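Local structure of glycoside hydrolase family 61 (Trichoderma reesei QM6a, 5O2X) at residues A[61-69]-A[240-248]. The protein probably cleaves cellulose or related polysaccharides oxidatively at a single copper ion, as a lytic polysaccharide monooxygenase of family AA9. Numbering follows the deposited sequence.
Sequences TNAKGHASV and TATASATVP. With MAN (alpha-D-mannopyranose), chain R; MAN (alpha-D-mannopyranose), chain O; MAN (alpha-D-mannopyranose), chain P; MAN (alpha-D-mannopyranose), chain Q.
H66 and T246 grip each other through two backbone hydrogen bonds, making a single antiparallel bridge of the hydrogen-bonded kind. T246 N reaches H66 O at 2.8 Å and almost straight (172°); the return bond, H66 N to T246 O at 2.9 Å, is more bent.

The imidazole lies over the same residue. With chi1 at 59°, CG sits between the backbone N and carbonyl carbon, which folds the ring back over T246: T246 CB makes a CH-pi contact over the face, 4.2 Å from the centroid of the H66 ring, and T246 O lies above one face, towards the rim. H66 ND1 is near that oxygen at too poor an angle to bond; it is hydrogen-bonded to E102 OE2. Without the imidazole, as with an alanine here, T246 CB would probably lose its ring cover and E102 this hydrogen-bonding mate.

G65 CA lies 3.1 Å from T246 O and also faces A245 CB, where a CB would run into both, while V247 CG1 lies against K64 O.

The mannose carried on T246 OG1 adds a polar link: S68 N donates to its O2 at 2.9 Å, nearly linear, and, in one of two conformers, S68 OG to its O5. T240, T242 and S244 are mannosylated too.

This is an O-mannosylated C-terminal extension, once predicted to be a linker, that joins the AA9 beta-sandwich, adding strand 241-243 beside strand 12-15 and bridging to H66 just before strand 67-70.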
ATOM      1  N   THR A  61       0.168 -10.945  10.038  1.00  4.61           N
ATOM      2  CA  THR A  61       0.648 -10.712  11.393  1.00  4.88           C
ATOM      3  C   THR A  61       1.771  -9.696  11.344  1.00  4.73           C
ATOM      4  O   THR A  61       2.480  -9.535  10.337  1.00  4.88           O
ATOM      5  CB  THR A  61       1.088 -12.039  12.072  1.00  5.97           C
ATOM      6  OG1 THR A  61       2.081 -12.681  11.278  1.00  7.48           O
ATOM      7  CG2 THR A  61      -0.053 -12.959  12.284  1.00  6.67           C
ATOM      8  N   ASN A  62       1.947  -9.018  12.460  1.00  4.89           N
ATOM      9  CA  ASN A  62       2.765  -7.822  12.506  1.00  5.07           C
ATOM     10  C   ASN A  62       4.192  -8.095  12.051  1.00  4.81           C
ATOM     11  O   ASN A  62       4.846  -9.038  12.507  1.00  5.75           O
ATOM     12  CB  ASN A  62       2.850  -7.282  13.928  1.00  5.68           C
ATOM     13  CG  ASN A  62       1.502  -6.949  14.532  1.00  5.85           C
ATOM     14  OD1 ASN A  62       0.592  -7.787  14.544  1.00  6.58           O
ATOM     15  ND2 ASN A  62       1.354  -5.741  15.053  1.00  6.42           N
ATOM     16  N   ALA A  63       4.747  -7.182  11.255  1.00  4.93           N
ATOM     17  CA  ALA A  63       6.186  -7.115  11.089  1.00  4.95           C
ATOM     18  C   ALA A  63       6.822  -6.896  12.456  1.00  4.90           C
ATOM     19  O   ALA A  63       6.276  -6.164  13.290  1.00  5.23           O
ATOM     20  CB  ALA A  63       6.571  -5.967  10.155  1.00  5.03           C
ATOM     21  N   LYS A  64       7.994  -7.500  12.673  1.00  4.98           N
ATOM     22  CA  LYS A  64       8.631  -7.507  13.995  0.53  5.41           C
ATOM     23  C   LYS A  64       9.741  -6.473  14.125  1.00  5.34           C
ATOM     24  O   LYS A  64      10.434  -6.418  15.144  1.00  5.90           O
ATOM     25  CB  LYS A  64       9.120  -8.927  14.362  0.53  6.61           C
ATOM     26  CG  LYS A  64       7.996  -9.915  14.584  0.53  7.71           C
ATOM     27  CD  LYS A  64       8.431 -11.173  15.343  0.53  9.33           C
ATOM     28  CE  LYS A  64       7.295 -12.154  15.513  0.53  9.93           C
ATOM     29  NZ  LYS A  64       7.791 -13.411  16.161  0.53  9.97           N
ATOM     30  N   GLY A  65       9.904  -5.637  13.110  1.00  5.15           N
ATOM     31  CA  GLY A  65      10.741  -4.451  13.216  1.00  5.32           C
ATOM     32  C   GLY A  65      10.170  -3.337  12.343  1.00  4.83           C
ATOM     33  O   GLY A  65       9.110  -3.480  11.741  1.00  5.10           O
ATOM     34  N   HIS A  66      10.915  -2.220  12.290  1.00  5.10           N
ATOM     35  CA  HIS A  66      10.420  -1.037  11.611  1.00  5.17           C
ATOM     36  C   HIS A  66      11.542  -0.272  10.931  1.00  4.94           C
ATOM     37  O   HIS A  66      12.731  -0.455  11.243  1.00  5.52           O
ATOM     38  CB  HIS A  66       9.669  -0.115  12.575  1.00  5.45           C
ATOM     39  CG  HIS A  66      10.481   0.349  13.727  1.00  5.91           C
ATOM     40  ND1 HIS A  66      10.474  -0.312  14.928  1.00  6.77           N
ATOM     41  CD2 HIS A  66      11.401   1.335  13.841  1.00  7.12           C
ATOM     42  CE1 HIS A  66      11.330   0.272  15.749  1.00  7.79           C
ATOM     43  NE2 HIS A  66      11.913   1.274  15.121  1.00  7.89           N
ATOM     44  N   ALA A  67      11.146   0.601  10.008  1.00  5.07           N
ATOM     45  CA  ALA A  67      12.058   1.522   9.373  1.00  5.30           C
ATOM     46  C   ALA A  67      11.889   2.911   9.959  1.00  5.34           C
ATOM     47  O   ALA A  67      10.780   3.441   9.988  1.00  6.16           O
ATOM     48  CB  ALA A  67      11.804   1.605   7.865  1.00  5.56           C
ATOM     49  N   SER A  68      12.978   3.525  10.389  0.76  6.42           N
ATOM     50  CA  SER A  68      12.902   4.879  10.956  0.76  7.40           C
ATOM     51  C   SER A  68      13.048   5.877   9.808  0.76  7.66           C
ATOM     52  O   SER A  68      14.025   5.823   9.106  0.76  8.63           O
ATOM     53  CB  SER A  68      13.970   5.018  12.057  0.76  7.41           C
ATOM     54  OG  SER A  68      13.663   4.224  13.189  0.76  8.06           O
ATOM     55  N   VAL A  69      12.090   6.813   9.682  1.00  7.17           N
ATOM     56  CA  VAL A  69      12.037   7.795   8.637  0.75  8.11           C
ATOM     57  C   VAL A  69      11.740   9.165   9.206  1.00  8.84           C
ATOM     58  O   VAL A  69      11.268   9.324  10.353  1.00  9.33           O
ATOM     59  CB  VAL A  69      10.956   7.462   7.650  0.75  8.60           C
ATOM     60  CG1 VAL A  69      11.078   6.025   7.237  0.75  9.25           C
ATOM     61  CG2 VAL A  69       9.595   7.708   8.216  0.75  8.24           C
ATOM     62  N   THR A 240      21.243   3.374  -2.483  0.63  7.78           N
ATOM     63  CA  THR A 240      22.660   3.602  -2.307  0.63  8.74           C
ATOM     64  C   THR A 240      23.197   3.001  -0.998  0.63  8.30           C
ATOM     65  O   THR A 240      24.403   3.115  -0.748  0.63  8.77           O
ATOM     66  CB  THR A 240      22.974   5.099  -2.387  0.63  9.56           C
ATOM     67  OG1 THR A 240      22.403   5.695  -1.233  0.63 10.10           O
ATOM     68  CG2 THR A 240      22.382   5.747  -3.625  0.63  9.77           C
ATOM     69  N   ALA A 241      22.322   2.373  -0.194  1.00  7.58           N
ATOM     70  CA  ALA A 241      22.728   1.711   1.035  1.00  8.12           C
ATOM     71  C   ALA A 241      21.584   0.793   1.420  1.00  7.27           C
ATOM     72  O   ALA A 241      20.504   0.901   0.878  1.00  7.33           O
ATOM     73  CB  ALA A 241      22.995   2.735   2.107  1.00  9.53           C
ATOM     74  N   THR A 242      21.869  -0.066   2.390  1.00  8.08           N
ATOM     75  CA  THR A 242      20.908  -1.038   2.888  1.00  8.10           C
ATOM     76  C   THR A 242      20.831  -0.943   4.403  1.00  7.62           C
ATOM     77  O   THR A 242      21.823  -0.608   5.061  1.00  9.18           O
ATOM     78  CB  THR A 242      21.337  -2.424   2.441  1.00 10.33           C
ATOM     79  OG1 THR A 242      21.264  -2.458   1.004  1.00 13.72           O
ATOM     80  CG2 THR A 242      20.566  -3.521   3.059  1.00 12.86           C
ATOM     81  N   ALA A 243      19.640  -1.178   4.914  1.00  7.22           N
ATOM     82  CA  ALA A 243      19.408  -1.233   6.342  1.00  7.04           C
ATOM     83  C   ALA A 243      18.538  -2.417   6.658  1.00  6.92           C
ATOM     84  O   ALA A 243      17.909  -3.012   5.799  1.00  8.75           O
ATOM     85  CB  ALA A 243      18.741   0.057   6.817  1.00  8.39           C
ATOM     86  N   SER A 244      18.443  -2.744   7.943  1.00  8.26           N
ATOM     87  CA  SER A 244      17.604  -3.788   8.437  1.00  7.67           C
ATOM     88  C   SER A 244      16.508  -3.217   9.291  1.00  5.96           C
ATOM     89  O   SER A 244      16.640  -2.148   9.894  1.00  6.54           O
ATOM     90  CB  SER A 244      18.419  -4.747   9.276  1.00 10.09           C
ATOM     91  OG  SER A 244      19.376  -5.368   8.465  1.00 15.38           O
ATOM     92  N   ALA A 245      15.410  -3.951   9.366  1.00  5.80           N
ATOM     93  CA  ALA A 245      14.308  -3.581  10.236  1.00  5.68           C
ATOM     94  C   ALA A 245      14.809  -3.498  11.693  1.00  5.56           C
ATOM     95  O   ALA A 245      15.436  -4.441  12.184  1.00  6.68           O
ATOM     96  CB  ALA A 245      13.210  -4.639  10.157  1.00  5.99           C
ATOM     97  N   THR A 246      14.508  -2.385  12.354  1.00  5.10           N
ATOM     98  CA  THR A 246      14.957  -2.138  13.711  1.00  5.52           C
ATOM     99  C   THR A 246      13.939  -2.737  14.675  1.00  5.47           C
ATOM    100  O   THR A 246      12.746  -2.469  14.566  1.00  5.86           O
ATOM    101  CB  THR A 246      15.057  -0.636  13.969  1.00  5.59           C
ATOM    102  OG1 THR A 246      15.894  -0.084  12.952  1.00  5.42           O
ATOM    103  CG2 THR A 246      15.635  -0.357  15.349  1.00  6.72           C
ATOM    104  N   VAL A 247      14.438  -3.553  15.620  1.00  6.19           N
ATOM    105  CA  VAL A 247      13.563  -4.187  16.581  1.00  7.74           C
ATOM    106  C   VAL A 247      13.418  -3.285  17.802  1.00 10.15           C
ATOM    107  O   VAL A 247      14.363  -2.629  18.188  1.00 14.72           O
ATOM    108  CB  VAL A 247      14.027  -5.585  16.971  1.00 10.50           C
ATOM    109  CG1 VAL A 247      14.097  -6.461  15.738  1.00 12.14           C
ATOM    110  CG2 VAL A 247      15.287  -5.533  17.744  1.00 13.70           C
ATOM    111  N   PRO A 248      12.244  -3.216  18.387  1.00 11.20           N
ATOM    112  CA  PRO A 248      12.135  -2.591  19.692  1.00 15.50           C
ATOM    113  C   PRO A 248      13.020  -3.315  20.732  1.00 18.11           C
ATOM    114  O   PRO A 248      13.058  -4.564  20.696  1.00 24.89           O
ATOM    115  CB  PRO A 248      10.684  -2.810  20.082  1.00 17.05           C
ATOM    116  CG  PRO A 248       9.978  -3.189  18.894  1.00 15.40           C
ATOM    117  CD  PRO A 248      10.966  -3.745  17.916  1.00 13.07           C
ATOM    118  OXT PRO A 248      13.684  -2.794  21.589  1.00 24.06           O
TER
HETATM  119  C1  MAN R 317      15.424   1.074  12.303  1.00  5.63           C
HETATM  120  C2  MAN R 317      16.187   1.210  11.013  1.00  5.32           C
HETATM  121  C3  MAN R 317      17.636   1.544  11.256  1.00  5.37           C
HETATM  122  C4  MAN R 317      17.758   2.732  12.218  1.00  5.71           C
HETATM  123  C5  MAN R 317      16.930   2.528  13.481  1.00  5.42           C
HETATM  124  C6  MAN R 317      16.911   3.778  14.348  1.00  6.66           C
HETATM  125  O2  MAN R 317      15.538   2.259  10.263  1.00  5.82           O
HETATM  126  O3  MAN R 317      18.287   1.823  10.026  1.00  5.99           O
HETATM  127  O4  MAN R 317      19.119   2.892  12.598  1.00  7.40           O
HETATM  128  O5  MAN R 317      15.568   2.212  13.144  1.00  5.47           O
HETATM  129  O6  MAN R 317      16.192   3.556  15.542  1.00  7.25           O
HETATM  130  C1  MAN O 314      23.312   6.551  -0.536  0.55  9.63           C
HETATM  131  C2  MAN O 314      22.699   6.819   0.824  0.55  9.94           C
HETATM  132  C3  MAN O 314      21.360   7.535   0.608  0.55 10.09           C
HETATM  133  C4  MAN O 314      21.538   8.811  -0.232  0.55 11.46           C
HETATM  134  C5  MAN O 314      22.291   8.523  -1.528  0.55 13.33           C
HETATM  135  C6  MAN O 314      22.667   9.769  -2.313  0.55 16.39           C
HETATM  136  O2  MAN O 314      23.594   7.614   1.624  0.55 12.65           O
HETATM  137  O3  MAN O 314      20.743   7.807   1.851  0.55 10.46           O
HETATM  138  O4  MAN O 314      20.245   9.341  -0.577  0.55 13.54           O
HETATM  139  O5  MAN O 314      23.486   7.791  -1.212  0.55 11.23           O
HETATM  140  O6  MAN O 314      23.762  10.365  -1.632  0.55 20.68           O
HETATM  141  C1  MAN P 315      22.315  -3.076   0.289  0.76 15.23           C
HETATM  142  C2  MAN P 315      22.607  -2.359  -1.007  0.76 18.85           C
HETATM  143  C3  MAN P 315      21.328  -2.515  -1.841  0.76 19.94           C
HETATM  144  C4  MAN P 315      20.875  -3.956  -1.969  0.76 19.67           C
HETATM  145  C5  MAN P 315      20.724  -4.589  -0.621  0.76 20.00           C
HETATM  146  C6  MAN P 315      20.366  -6.063  -0.720  0.76 23.48           C
HETATM  147  O2  MAN P 315      23.770  -2.977  -1.576  0.76 20.85           O
HETATM  148  O3  MAN P 315      21.613  -2.065  -3.136  0.76 27.00           O
HETATM  149  O4  MAN P 315      19.725  -4.146  -2.759  0.76 21.17           O
HETATM  150  O5  MAN P 315      21.968  -4.424   0.032  0.76 18.08           O
HETATM  151  O6  MAN P 315      20.602  -6.662   0.563  0.76 31.52           O
HETATM  152  C1  MAN Q 316      20.232  -6.310   9.179  0.70 16.38           C
HETATM  153  C2  MAN Q 316      21.204  -6.889   8.214  0.70 19.22           C
HETATM  154  C3  MAN Q 316      20.412  -7.718   7.218  0.70 17.22           C
HETATM  155  C4  MAN Q 316      19.663  -8.855   7.923  0.70 17.05           C
HETATM  156  C5  MAN Q 316      18.763  -8.277   9.000  0.70 16.75           C
HETATM  157  C6  MAN Q 316      18.131  -9.363   9.857  0.70 20.23           C
HETATM  158  O2  MAN Q 316      22.119  -7.657   8.978  0.70 22.93           O
HETATM  159  O3  MAN Q 316      21.289  -8.312   6.261  0.70 25.07           O
HETATM  160  O4  MAN Q 316      18.830  -9.516   6.976  0.70 22.05           O
HETATM  161  O5  MAN Q 316      19.514  -7.380   9.814  0.70 15.88           O
HETATM  162  O6  MAN Q 316      19.162 -10.086  10.542  0.70 26.42           O